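Local coordinates for Alpha/beta hydrolase fold-3 domain-containing protein (Enterococcus faecalis, PDB 2QRU) that is of unknown function but has an alpha/beta-hydrolase fold and is probably a hydrolase, at residues T55-T60 with S269-R274; F98-R103 with L122-L127. All blocks are in the same frame, centred on the assembly; numbering follows the deposited sequence. Where two conformers were deposited one is given.

Contact 1. Residues T55-T60 with S269-R274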
ATOM      1  N   THR A  55     -10.844   0.921 -13.416  1.00 23.72           N
ATOM      2  CA  THR A  55     -10.886   1.229 -14.843  1.00 23.74           C
ATOM      3  C   THR A  55     -12.319   1.452 -15.331  1.00 24.49           C
ATOM      4  O   THR A  55     -12.549   2.309 -16.195  1.00 24.65           O
ATOM      5  CB  THR A  55     -10.178   0.160 -15.698  1.00 25.19           C
ATOM      6  OG1 THR A  55     -10.848  -1.094 -15.557  1.00 24.22           O
ATOM      7  CG2 THR A  55      -8.690   0.046 -15.330  1.00 24.90           C
ATOM      8  N   SER A  56     -13.282   0.681 -14.807  1.00 24.15           N
ATOM      9  CA  SER A  56     -14.689   0.851 -15.201  1.00 25.25           C
ATOM     10  C   SER A  56     -15.261   2.219 -14.789  1.00 25.30           C
ATOM     11  O   SER A  56     -16.293   2.658 -15.330  1.00 25.69           O
ATOM     12  CB  SER A  56     -15.563  -0.251 -14.629  1.00 24.89           C
ATOM     13  OG  SER A  56     -15.687  -0.075 -13.232  1.00 28.24           O
ATOM     14  N   ASN A  57     -14.603   2.857 -13.817  1.00 25.00           N
ATOM     15  CA  ASN A  57     -14.969   4.184 -13.325  1.00 24.87           C
ATOM     16  C   ASN A  57     -14.102   5.300 -13.902  1.00 25.87           C
ATOM     17  O   ASN A  57     -14.146   6.450 -13.450  1.00 25.30           O
ATOM     18  CB  ASN A  57     -14.972   4.185 -11.801  1.00 25.70           C
ATOM     19  CG  ASN A  57     -16.239   3.580 -11.241  1.00 23.77           C
ATOM     20  OD1 ASN A  57     -17.347   4.083 -11.502  1.00 24.74           O
ATOM     21  ND2 ASN A  57     -16.104   2.472 -10.527  1.00 26.40           N
ATOM     22  N   GLY A  58     -13.324   4.954 -14.930  1.00 25.25           N
ATOM     23  CA  GLY A  58     -12.580   5.971 -15.679  1.00 26.51           C
ATOM     24  C   GLY A  58     -11.200   6.284 -15.145  1.00 26.03           C
ATOM     25  O   GLY A  58     -10.624   7.305 -15.511  1.00 26.57           O
ATOM     26  N   TYR A  59     -10.649   5.401 -14.312  1.00 25.09           N
ATOM     27  CA  TYR A  59      -9.287   5.568 -13.803  1.00 25.15           C
ATOM     28  C   TYR A  59      -8.344   4.531 -14.411  1.00 25.25           C
ATOM     29  O   TYR A  59      -8.514   3.337 -14.211  1.00 25.70           O
ATOM     30  CB  TYR A  59      -9.273   5.432 -12.261  1.00 25.20           C
ATOM     31  CG  TYR A  59     -10.112   6.483 -11.595  1.00 25.23           C
ATOM     32  CD1 TYR A  59      -9.601   7.765 -11.367  1.00 26.33           C
ATOM     33  CD2 TYR A  59     -11.441   6.229 -11.257  1.00 28.00           C
ATOM     34  CE1 TYR A  59     -10.386   8.775 -10.798  1.00 26.80           C
ATOM     35  CE2 TYR A  59     -12.236   7.227 -10.669  1.00 27.01           C
ATOM     36  CZ  TYR A  59     -11.699   8.491 -10.432  1.00 28.11           C
ATOM     37  OH  TYR A  59     -12.497   9.458  -9.869  1.00 28.33           O
ATOM     38  N   THR A  60      -7.353   5.012 -15.142  1.00 24.02           N
ATOM     39  CA  THR A  60      -6.226   4.194 -15.563  1.00 23.76           C
ATOM     40  C   THR A  60      -5.425   3.825 -14.307  1.00 23.18           C
ATOM     41  O   THR A  60      -5.042   4.696 -13.526  1.00 24.07           O
ATOM     42  CB  THR A  60      -5.339   4.967 -16.567  1.00 24.21           C
ATOM     43  OG1 THR A  60      -6.042   5.106 -17.816  1.00 26.54           O
ATOM     44  CG2 THR A  60      -4.006   4.244 -16.812  1.00 25.18           C
ATOM     45  N   SER A 269     -19.697   2.639  -5.361  0.50 22.76           N
ATOM     46  CA  SER A 269     -20.614   3.758  -5.152  0.50 23.26           C
ATOM     47  C   SER A 269     -19.840   5.008  -4.716  0.50 23.27           C
ATOM     48  O   SER A 269     -20.104   6.102  -5.218  0.50 23.61           O
ATOM     49  CB  SER A 269     -21.669   3.396  -4.107  0.50 23.09           C
ATOM     50  OG  SER A 269     -22.552   4.482  -3.851  0.50 20.17           O
ATOM     51  N   TRP A 270     -18.894   4.832  -3.791  1.00 23.61           N
ATOM     52  CA  TRP A 270     -18.084   5.963  -3.273  1.00 23.54           C
ATOM     53  C   TRP A 270     -17.224   6.555  -4.405  1.00 23.27           C
ATOM     54  O   TRP A 270     -17.099   7.809  -4.506  1.00 23.77           O
ATOM     55  CB  TRP A 270     -17.199   5.463  -2.142  1.00 24.50           C
ATOM     56  CG  TRP A 270     -16.343   6.509  -1.481  1.00 23.92           C
ATOM     57  CD1 TRP A 270     -16.679   7.292  -0.413  1.00 25.41           C
ATOM     58  CD2 TRP A 270     -14.984   6.819  -1.813  1.00 25.12           C
ATOM     59  NE1 TRP A 270     -15.609   8.109  -0.074  1.00 25.99           N
ATOM     60  CE2 TRP A 270     -14.558   7.844  -0.914  1.00 24.73           C
ATOM     61  CE3 TRP A 270     -14.093   6.362  -2.798  1.00 25.00           C
ATOM     62  CZ2 TRP A 270     -13.277   8.379  -0.953  1.00 26.34           C
ATOM     63  CZ3 TRP A 270     -12.781   6.892  -2.832  1.00 26.85           C
ATOM     64  CH2 TRP A 270     -12.399   7.901  -1.910  1.00 26.77           C
ATOM     65  N   LEU A 271     -16.638   5.694  -5.240  0.60 22.80           N
ATOM     66  CA  LEU A 271     -15.818   6.176  -6.374  0.60 22.70           C
ATOM     67  C   LEU A 271     -16.658   7.000  -7.334  0.60 22.12           C
ATOM     68  O   LEU A 271     -16.200   8.038  -7.847  0.60 21.93           O
ATOM     69  CB  LEU A 271     -15.168   5.025  -7.136  0.60 23.04           C
ATOM     70  CG  LEU A 271     -13.981   4.340  -6.483  0.60 22.97           C
ATOM     71  CD1 LEU A 271     -13.628   3.156  -7.357  0.60 23.76           C
ATOM     72  CD2 LEU A 271     -12.786   5.287  -6.346  0.60 26.87           C
ATOM     73  N   LYS A 272     -17.895   6.560  -7.565  1.00 21.24           N
ATOM     74  CA  LYS A 272     -18.815   7.309  -8.436  1.00 21.43           C
ATOM     75  C   LYS A 272     -19.184   8.719  -7.909  1.00 21.63           C
ATOM     76  O   LYS A 272     -19.676   9.540  -8.669  1.00 21.94           O
ATOM     77  CB  LYS A 272     -20.081   6.477  -8.745  1.00 22.70           C
ATOM     78  CG  LYS A 272     -19.779   5.310  -9.681  1.00 21.85           C
ATOM     79  CD  LYS A 272     -21.046   4.443  -9.912  1.00 20.94           C
ATOM     80  CE  LYS A 272     -20.926   3.552 -11.174  1.00 24.01           C
ATOM     81  NZ  LYS A 272     -19.718   2.678 -11.167  1.00 26.41           N
ATOM     82  N   GLU A 273     -18.927   8.982  -6.619  1.00 21.68           N
ATOM     83  CA  GLU A 273     -19.148  10.311  -6.035  1.00 23.81           C
ATOM     84  C   GLU A 273     -17.896  11.206  -6.028  1.00 22.55           C
ATOM     85  O   GLU A 273     -17.980  12.347  -5.602  1.00 22.47           O
ATOM     86  CB  GLU A 273     -19.783  10.208  -4.631  1.00 25.04           C
ATOM     87  CG  GLU A 273     -21.173   9.519  -4.718  1.00 26.30           C
ATOM     88  CD  GLU A 273     -21.966   9.495  -3.397  1.00 29.53           C
ATOM     89  OE1 GLU A 273     -21.484  10.051  -2.383  1.00 36.44           O
ATOM     90  OE2 GLU A 273     -23.083   8.910  -3.415  1.00 35.31           O
ATOM     91  N   ARG A 274     -16.767  10.715  -6.542  1.00 22.20           N
ATOM     92  CA  ARG A 274     -15.578  11.609  -6.664  1.00 21.46           C
ATOM     93  C   ARG A 274     -15.813  12.785  -7.570  1.00 23.33           C
ATOM     94  O   ARG A 274     -16.691  12.801  -8.472  1.00 23.10           O
ATOM     95  CB  ARG A 274     -14.342  10.845  -7.163  1.00 21.63           C
ATOM     96  CG  ARG A 274     -13.895   9.710  -6.256  1.00 20.63           C
ATOM     97  CD  ARG A 274     -13.764  10.097  -4.755  1.00 23.21           C
ATOM     98  NE  ARG A 274     -15.018   9.833  -4.027  1.00 24.67           N
ATOM     99  CZ  ARG A 274     -15.446  10.474  -2.938  1.00 25.84           C
ATOM    100  NH1 ARG A 274     -14.750  11.504  -2.408  1.00 24.56           N
ATOM    101  NH2 ARG A 274     -16.599  10.111  -2.351  1.00 25.37           N
ATOM    102  OXT ARG A 274     -15.083  13.794  -7.369  1.00 23.83           O
TER
HETATM  103  O   HOH W   1     -19.430   2.054 -14.150  1.00 40.66           O
HETATM  104  O   HOH W   2     -18.119   0.003 -12.005  1.00 44.03           O
HETATM  105  O   HOH W   3     -15.275   8.977 -10.297  1.00 26.22           O
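Asn57 and Lys272 meet through a single direct hydrogen bond, Lys272 NZ giving a proton to Asn57 OD1 at 2.8 Å. The amine arrives at 122° to the carbonyl bond and 15° off its plane, and the two side chains cross at about a right angle. A bend at the last lysine torsion (chi4 55°) turns NZ back to the amide, while Lys272 CG also lies against Asn57 OD1, 3.3 Å away. The same NZ also donates to a water 3.1 Å away that reaches weakly to Ser56 O. Deeper in, Tyr59 OH touches Arg274 CB at 3.6 Å, and a water 2.9 Å from that hydroxyl donates to Leu271 O. Leu271 CD1 rests by Asn57 ND2.

Behind this shell, Asp268 holds both partners, in a salt bridge with Lys272 and as acceptor from Asn57 ND2, which also reaches Leu53 O; together these fix the amide's rotation. Arg274 folds back on its own helix end, NE and NH2 both gripping Trp270 O, with the NE bond 2.9 Å long. Gly58, at positive phi, is the C-prime residue of a Schellman motif that closes helix 48-55 and swings the chain into strand 59-64. The contact thus sets that helix-to-strand turn of the alpha/beta-hydrolase fold against the last turn of the C-terminal helix 258-272.

Contact 2. Residues F98-R103 with L122-L127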
ATOM      1  N   PHE A  98      -5.416  12.480 -10.064  1.00 26.20           N
ATOM      2  CA  PHE A  98      -5.112  11.103  -9.711  1.00 24.35           C
ATOM      3  C   PHE A  98      -5.522  10.832  -8.282  1.00 24.55           C
ATOM      4  O   PHE A  98      -5.549  11.746  -7.443  1.00 24.83           O
ATOM      5  CB  PHE A  98      -3.605  10.811  -9.869  1.00 24.51           C
ATOM      6  CG  PHE A  98      -2.741  11.545  -8.847  1.00 23.35           C
ATOM      7  CD1 PHE A  98      -2.363  12.875  -9.049  1.00 25.60           C
ATOM      8  CD2 PHE A  98      -2.382  10.922  -7.660  1.00 25.70           C
ATOM      9  CE1 PHE A  98      -1.606  13.552  -8.093  1.00 25.11           C
ATOM     10  CE2 PHE A  98      -1.636  11.605  -6.694  1.00 23.20           C
ATOM     11  CZ  PHE A  98      -1.260  12.916  -6.914  1.00 24.85           C
ATOM     12  N   GLY A  99      -5.855   9.579  -8.014  1.00 22.94           N
ATOM     13  CA  GLY A  99      -6.048   9.099  -6.649  1.00 23.59           C
ATOM     14  C   GLY A  99      -4.977   8.093  -6.298  1.00 23.93           C
ATOM     15  O   GLY A  99      -4.204   7.667  -7.172  1.00 23.87           O
ATOM     16  N   LEU A 100      -4.932   7.690  -5.037  1.00 23.38           N
ATOM     17  CA  LEU A 100      -3.976   6.647  -4.637  1.00 24.17           C
ATOM     18  C   LEU A 100      -4.775   5.501  -4.026  1.00 24.41           C
ATOM     19  O   LEU A 100      -5.830   5.714  -3.408  1.00 24.01           O
ATOM     20  CB  LEU A 100      -2.984   7.148  -3.605  1.00 24.10           C
ATOM     21  CG  LEU A 100      -2.102   8.331  -4.042  1.00 23.19           C
ATOM     22  CD1 LEU A 100      -1.272   8.839  -2.824  1.00 24.91           C
ATOM     23  CD2 LEU A 100      -1.194   7.975  -5.218  1.00 22.42           C
ATOM     24  N   CYS A 101      -4.239   4.282  -4.118  1.00 24.83           N
ATOM     25  CA  CYS A 101      -4.865   3.139  -3.446  1.00 24.78           C
ATOM     26  C   CYS A 101      -3.756   2.265  -2.883  1.00 25.14           C
ATOM     27  O   CYS A 101      -2.770   1.992  -3.577  1.00 25.24           O
ATOM     28  CB  CYS A 101      -5.672   2.330  -4.455  1.00 25.33           C
ATOM     29  SG  CYS A 101      -6.440   0.797  -3.785  1.00 26.28           S
ATOM     30  N   GLY A 102      -3.904   1.842  -1.639  1.00 24.10           N
ATOM     31  CA  GLY A 102      -2.810   1.082  -0.963  1.00 24.98           C
ATOM     32  C   GLY A 102      -3.366  -0.129  -0.234  1.00 26.15           C
ATOM     33  O   GLY A 102      -4.415  -0.033   0.424  1.00 25.61           O
ATOM     34  N   ARG A 103      -2.623  -1.226  -0.313  1.00 24.39           N
ATOM     35  CA  ARG A 103      -3.009  -2.490   0.302  1.00 24.24           C
ATOM     36  C   ARG A 103      -2.013  -2.766   1.453  1.00 25.38           C
ATOM     37  O   ARG A 103      -0.818  -2.981   1.194  1.00 24.58           O
ATOM     38  CB  ARG A 103      -2.871  -3.572  -0.751  1.00 24.86           C
ATOM     39  CG  ARG A 103      -3.120  -4.957  -0.222  1.00 24.51           C
ATOM     40  CD  ARG A 103      -3.115  -5.968  -1.391  1.00 24.99           C
ATOM     41  NE  ARG A 103      -3.397  -7.340  -1.012  1.00 26.72           N
ATOM     42  CZ  ARG A 103      -3.582  -8.287  -1.928  1.00 26.26           C
ATOM     43  NH1 ARG A 103      -3.541  -7.938  -3.219  1.00 25.82           N
ATOM     44  NH2 ARG A 103      -3.838  -9.553  -1.587  1.00 27.09           N
ATOM     45  N   LEU A 122       1.203  18.472  -5.276  1.00 31.29           N
ATOM     46  CA  LEU A 122       0.697  17.336  -6.045  1.00 30.74           C
ATOM     47  C   LEU A 122      -0.328  16.502  -5.256  1.00 30.50           C
ATOM     48  O   LEU A 122      -0.252  15.260  -5.206  1.00 31.38           O
ATOM     49  CB  LEU A 122       1.844  16.437  -6.478  1.00 30.84           C
ATOM     50  CG  LEU A 122       2.679  16.993  -7.632  1.00 31.28           C
ATOM     51  CD1 LEU A 122       3.944  16.168  -7.777  1.00 31.50           C
ATOM     52  CD2 LEU A 122       1.841  16.936  -8.907  1.00 35.16           C
ATOM     53  N   THR A 123      -1.308  17.178  -4.696  1.00 29.31           N
ATOM     54  CA  THR A 123      -2.277  16.533  -3.819  1.00 29.00           C
ATOM     55  C   THR A 123      -3.169  15.517  -4.579  1.00 26.77           C
ATOM     56  O   THR A 123      -3.743  15.849  -5.616  1.00 26.41           O
ATOM     57  CB  THR A 123      -3.165  17.582  -3.149  1.00 30.35           C
ATOM     58  OG1 THR A 123      -2.341  18.601  -2.552  1.00 33.65           O
ATOM     59  CG2 THR A 123      -4.039  16.926  -2.101  1.00 32.80           C
ATOM     60  N   PRO A 124      -3.275  14.278  -4.065  1.00 25.94           N
ATOM     61  CA  PRO A 124      -4.205  13.313  -4.677  1.00 24.74           C
ATOM     62  C   PRO A 124      -5.633  13.839  -4.582  1.00 25.25           C
ATOM     63  O   PRO A 124      -5.939  14.598  -3.662  1.00 24.39           O
ATOM     64  CB  PRO A 124      -4.075  12.070  -3.779  1.00 25.53           C
ATOM     65  CG  PRO A 124      -2.668  12.228  -3.129  1.00 24.94           C
ATOM     66  CD  PRO A 124      -2.566  13.716  -2.900  1.00 24.74           C
ATOM     67  N   GLN A 125      -6.493  13.423  -5.517  1.00 24.00           N
ATOM     68  CA  GLN A 125      -7.908  13.768  -5.480  1.00 25.31           C
ATOM     69  C   GLN A 125      -8.612  12.990  -4.369  1.00 24.02           C
ATOM     70  O   GLN A 125      -9.572  13.491  -3.767  1.00 23.91           O
ATOM     71  CB  GLN A 125      -8.583  13.476  -6.844  1.00 25.31           C
ATOM     72  CG  GLN A 125     -10.051  13.959  -6.934  1.00 28.78           C
ATOM     73  CD  GLN A 125     -10.830  13.413  -8.161  1.00 31.91           C
ATOM     74  OE1 GLN A 125     -10.598  12.284  -8.638  1.00 38.04           O
ATOM     75  NE2 GLN A 125     -11.787  14.208  -8.647  1.00 38.42           N
ATOM     76  N   PHE A 126      -8.162  11.742  -4.158  1.00 23.28           N
ATOM     77  CA  PHE A 126      -8.754  10.857  -3.161  1.00 23.45           C
ATOM     78  C   PHE A 126      -7.807   9.716  -2.848  1.00 23.42           C
ATOM     79  O   PHE A 126      -6.816   9.484  -3.578  1.00 23.35           O
ATOM     80  CB  PHE A 126     -10.082  10.301  -3.673  1.00 22.54           C
ATOM     81  CG  PHE A 126      -9.932   9.450  -4.910  1.00 24.07           C
ATOM     82  CD1 PHE A 126      -9.657   8.066  -4.811  1.00 24.96           C
ATOM     83  CD2 PHE A 126     -10.100  10.025  -6.167  1.00 23.15           C
ATOM     84  CE1 PHE A 126      -9.510   7.269  -5.982  1.00 27.34           C
ATOM     85  CE2 PHE A 126      -9.958   9.272  -7.321  1.00 25.53           C
ATOM     86  CZ  PHE A 126      -9.664   7.882  -7.241  1.00 25.03           C
ATOM     87  N   LEU A 127      -8.140   8.996  -1.793  1.00 22.91           N
ATOM     88  CA  LEU A 127      -7.297   7.913  -1.279  1.00 22.30           C
ATOM     89  C   LEU A 127      -8.152   6.681  -1.008  1.00 22.41           C
ATOM     90  O   LEU A 127      -9.321   6.852  -0.600  1.00 23.47           O
ATOM     91  CB  LEU A 127      -6.660   8.340   0.036  1.00 21.59           C
ATOM     92  CG  LEU A 127      -5.861   9.672   0.072  1.00 19.08           C
ATOM     93  CD1 LEU A 127      -5.479   9.969   1.520  1.00 23.98           C
ATOM     94  CD2 LEU A 127      -4.623   9.491  -0.853  1.00 23.01           C
TER
HETATM   95  O   HOH W   4      -4.768  15.048  -8.286  1.00 24.51           O
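Phe98 O accepts a short, nearly straight hydrogen bond from Gln125 N, 2.7 Å long with 174° at the hydrogen. Pro124 CA adds a CA-H...O contact to the same oxygen, and Gln125 CB lies beside it. Two residues on, Leu100 N donates to Phe126 O at 3.0 Å. Leu100 and Leu127 then form a parallel bridge, with Leu127 CA 3.4 Å from Leu100 O.

With CG between the backbone N and the carbonyl carbon (chi1 68°), the Phe98 ring lies against the incoming loop although its CB points away. Pro124 CA makes a CH-pi contact over one face of the Phe98 ring, 4.0 Å from its centroid, and Leu122 O lies at the ring's edge, 3.1 Å from Phe98 CZ. Pro124 CG touches both Phe98 CE2 and Leu100 CD1. Leu100 and Leu127 run side by side, pointing the same way. Gly99 CA stands over the centre of the Phe126 ring, 3.8 Å from its centroid and 9° from the normal, so the ring packs directly on the bare CA. A water joins Phe98 N to Thr123 O.

Strand 98-103 and the start of strand 127-130 are neighbours in the central sheet, joined by a beta-alpha-beta crossover through helix 105-119, whose Thr114 packs on Leu100, Pro124 and Leu127. Gly99 and Cys101 bond to strand 28-33 across the other edge.

How the contacts relate
Contact 2 is the buried one, about 11 Å from its centre to the chain's centre; contact 1, about 19 Å out, is only partly buried. The chemistry follows: backbone bonds and apolar packing between a strand and the loop that leads into its neighbour in contact 2, against a charged amine, an amide and bridging waters between a turn and a helix end in contact 1. Both reach the same sheet, and contact 2 lies within the chain loop that contact 1 closes. Their centres are 12 Å apart, and they touch: the Tyr59 and Phe126 rings meet edge-to-face, while Trp270 packs on Leu127. Phe126 thus has neighbours in both, Gly99 in contact 2 and Leu271 in contact 1.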